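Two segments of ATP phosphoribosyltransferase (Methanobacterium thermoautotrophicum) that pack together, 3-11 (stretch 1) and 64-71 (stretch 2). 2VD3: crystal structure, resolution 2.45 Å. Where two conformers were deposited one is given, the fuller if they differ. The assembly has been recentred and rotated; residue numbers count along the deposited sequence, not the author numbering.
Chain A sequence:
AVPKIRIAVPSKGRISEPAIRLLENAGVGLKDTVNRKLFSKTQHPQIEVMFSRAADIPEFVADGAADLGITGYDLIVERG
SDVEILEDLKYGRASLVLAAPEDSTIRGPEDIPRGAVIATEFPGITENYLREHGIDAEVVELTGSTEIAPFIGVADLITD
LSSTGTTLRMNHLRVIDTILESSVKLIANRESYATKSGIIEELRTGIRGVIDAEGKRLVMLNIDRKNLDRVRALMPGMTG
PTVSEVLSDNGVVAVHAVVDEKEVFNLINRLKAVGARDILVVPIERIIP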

# COMPACT_ATOMS: atom_id res chain seq x y z
N PRO A 3 -32.53 22.44 11.30
CA PRO A 3 -31.31 22.58 10.51
C PRO A 3 -30.27 21.48 10.69
O PRO A 3 -30.00 21.04 11.82
CB PRO A 3 -30.74 23.92 10.98
CG PRO A 3 -31.41 24.22 12.31
CD PRO A 3 -32.39 23.11 12.61
N LYS A 4 -29.69 21.06 9.57
CA LYS A 4 -28.56 20.14 9.55
C LYS A 4 -27.26 20.91 9.39
O LYS A 4 -27.21 21.95 8.72
CB LYS A 4 -28.71 19.15 8.38
CG LYS A 4 -29.75 18.07 8.59
CD LYS A 4 -29.60 16.95 7.57
N ILE A 5 -26.19 20.39 9.99
CA ILE A 5 -24.86 20.93 9.73
C ILE A 5 -23.90 19.89 9.15
O ILE A 5 -24.01 18.69 9.42
CB ILE A 5 -24.22 21.66 10.94
CG1 ILE A 5 -24.15 20.75 12.17
CG2 ILE A 5 -24.94 23.01 11.20
CD1 ILE A 5 -23.25 21.26 13.29
N ARG A 6 -22.98 20.39 8.34
CA ARG A 6 -21.95 19.57 7.74
C ARG A 6 -20.61 20.08 8.25
O ARG A 6 -20.30 21.26 8.12
CB ARG A 6 -22.05 19.65 6.21
CG ARG A 6 -21.03 18.81 5.46
CD ARG A 6 -21.01 19.14 3.97
NE ARG A 6 -22.17 18.55 3.31
CZ ARG A 6 -22.71 18.99 2.18
NH1 ARG A 6 -23.78 18.38 1.69
NH2 ARG A 6 -22.20 20.05 1.55
N ILE A 7 -19.85 19.18 8.86
CA ILE A 7 -18.48 19.49 9.30
C ILE A 7 -17.41 18.82 8.43
O ILE A 7 -17.45 17.60 8.19
CB ILE A 7 -18.26 19.21 10.81
CG1 ILE A 7 -16.80 19.43 11.21
CG2 ILE A 7 -18.71 17.82 11.20
CD1 ILE A 7 -16.63 20.02 12.62
N ALA A 8 -16.48 19.64 7.98
CA ALA A 8 -15.38 19.20 7.15
C ALA A 8 -14.25 18.66 8.02
O ALA A 8 -13.73 19.37 8.88
CB ALA A 8 -14.89 20.34 6.26
N VAL A 9 -13.90 17.41 7.81
CA VAL A 9 -12.90 16.74 8.64
C VAL A 9 -11.82 16.19 7.71
O VAL A 9 -12.15 15.62 6.67
CB VAL A 9 -13.55 15.61 9.49
CG1 VAL A 9 -12.51 14.73 10.18
CG2 VAL A 9 -14.52 16.22 10.51
N PRO A 10 -10.54 16.42 8.05
CA PRO A 10 -9.46 15.92 7.21
C PRO A 10 -9.54 14.42 6.98
O PRO A 10 -9.91 13.67 7.90
CB PRO A 10 -8.20 16.31 7.98
CG PRO A 10 -8.64 17.53 8.73
CD PRO A 10 -10.02 17.19 9.19
N SER A 11 -9.23 14.00 5.76
CA SER A 11 -9.34 12.61 5.31
C SER A 11 -8.05 11.84 5.46
O SER A 11 -8.06 10.63 5.70
CB SER A 11 -9.80 12.56 3.85
OG SER A 11 -9.17 13.58 3.09
N GLY A 64 -19.12 27.93 2.22
CA GLY A 64 -20.37 27.41 2.74
C GLY A 64 -20.68 26.01 2.26
O GLY A 64 -21.79 25.52 2.46
N ALA A 65 -19.70 25.35 1.63
CA ALA A 65 -19.82 23.94 1.28
C ALA A 65 -19.84 23.09 2.55
O ALA A 65 -20.42 22.00 2.56
CB ALA A 65 -18.69 23.52 0.37
N ALA A 66 -19.19 23.60 3.59
CA ALA A 66 -19.25 23.04 4.94
C ALA A 66 -19.56 24.18 5.92
O ALA A 66 -19.03 25.29 5.79
CB ALA A 66 -17.92 22.39 5.31
N ASP A 67 -20.41 23.90 6.90
CA ASP A 67 -20.73 24.88 7.94
C ASP A 67 -19.57 25.07 8.90
O ASP A 67 -19.34 26.18 9.38
CB ASP A 67 -21.95 24.41 8.73
CG ASP A 67 -23.09 24.08 7.85
OD1 ASP A 67 -23.78 25.02 7.40
OD2 ASP A 67 -23.30 22.88 7.59
N LEU A 68 -18.87 23.98 9.18
CA LEU A 68 -17.77 23.95 10.12
C LEU A 68 -16.66 23.10 9.54
O LEU A 68 -16.89 22.25 8.67
CB LEU A 68 -18.22 23.36 11.47
CG LEU A 68 -19.37 24.00 12.26
CD1 LEU A 68 -20.05 22.99 13.19
CD2 LEU A 68 -18.87 25.16 13.07
N GLY A 69 -15.43 23.34 10.02
CA GLY A 69 -14.28 22.55 9.60
C GLY A 69 -13.32 22.36 10.74
O GLY A 69 -13.33 23.12 11.70
N ILE A 70 -12.50 21.32 10.65
CA ILE A 70 -11.43 21.09 11.60
C ILE A 70 -10.20 21.04 10.74
O ILE A 70 -10.08 20.15 9.91
CB ILE A 70 -11.61 19.74 12.33
CG1 ILE A 70 -12.86 19.77 13.23
CG2 ILE A 70 -10.33 19.37 13.13
CD1 ILE A 70 -13.19 18.42 13.87
N THR A 71 -9.31 22.01 10.90
CA THR A 71 -8.07 22.02 10.13
C THR A 71 -6.98 22.83 10.82
O THR A 71 -7.21 23.39 11.90
CB THR A 71 -8.28 22.46 8.63
OG1 THR A 71 -7.07 22.23 7.89
CG2 THR A 71 -8.68 23.91 8.50

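Two neighbouring parallel strands, residues 5-10 and 68-71, run with their N-to-C directions 13° apart and approach to 4.3 Å between axes; together the two stretches bury 589 Å². Backbone hydrogen bonds form the ladder. Leu 68 N donates to Arg 6 O (3.3 Å), Ala 8 N to Leu 68 O (2.7 Å) and Ile 70 N to Ala 8 O (2.9 Å), so the alternate residues Arg 6 and Ala 8 turn their polar groups to the partner strand, as parallel pairing requires. Two CA-H...O contacts reach the same oxygens: Ile 7 CA lies 3.2 Å from Leu 68 O, and Gly 69 CA lies 3.3 Å from Ala 8 O.

Where the ladder begins, side chains add to the backbone bonds. Asp 67, with its CA-to-CB bond directed toward stretch 1 and chi1 in m, brings its carboxylate to the strand: Arg 6 N donates to Asp 67 OD2 at 2.6 Å, nearly straight at 166°. Asp 67 N returns a weak bond to Arg 6 O (2.9 Å, 128°), and that oxygen thus accepts from two successive amides. A short acidic side chain suits this buried place because it supplies an acceptor to an amide before regular strand pairing starts. Arg 6 leaves sideways and extends through two t rotamers before bending at chi3 (m), which carries its NH2 to Ala 65 O at 2.8 Å; the oxygen sits at the edge of the guanidinium, near its plane, where the N-H groups point. Its NE and NH1 are bonded elsewhere in the structure.

Apolar packing covers both faces of the pair. On the face bearing Ile 7 and Leu 68, Ile 7 CD1 lies 3.9 Å from Leu 68 CB and 3.8 Å from Ile 70 CG1, while Ile 5 CD1 meets Leu 68 CD1 at 3.6 Å. These long, branched chains reach across the gap between strands and bury hydrocarbon against hydrocarbon. Beside Ala 8 the contact is between small groups: Ala 8 CB touches Ala 66 CB at 3.8 Å, and Gly 69 adds no side chain. A CB on Gly 69 would point to this same face and lie 3.8 Å from Ala 8 CB, a contact rather than a clash.

At the far end, Ile 70 also receives Val 9 CG2 at 4.2 Å from its CD1. Pro 10, which has no amide hydrogen to donate, instead sets its ring carbon CD 3.0 Å from Ile 70 O.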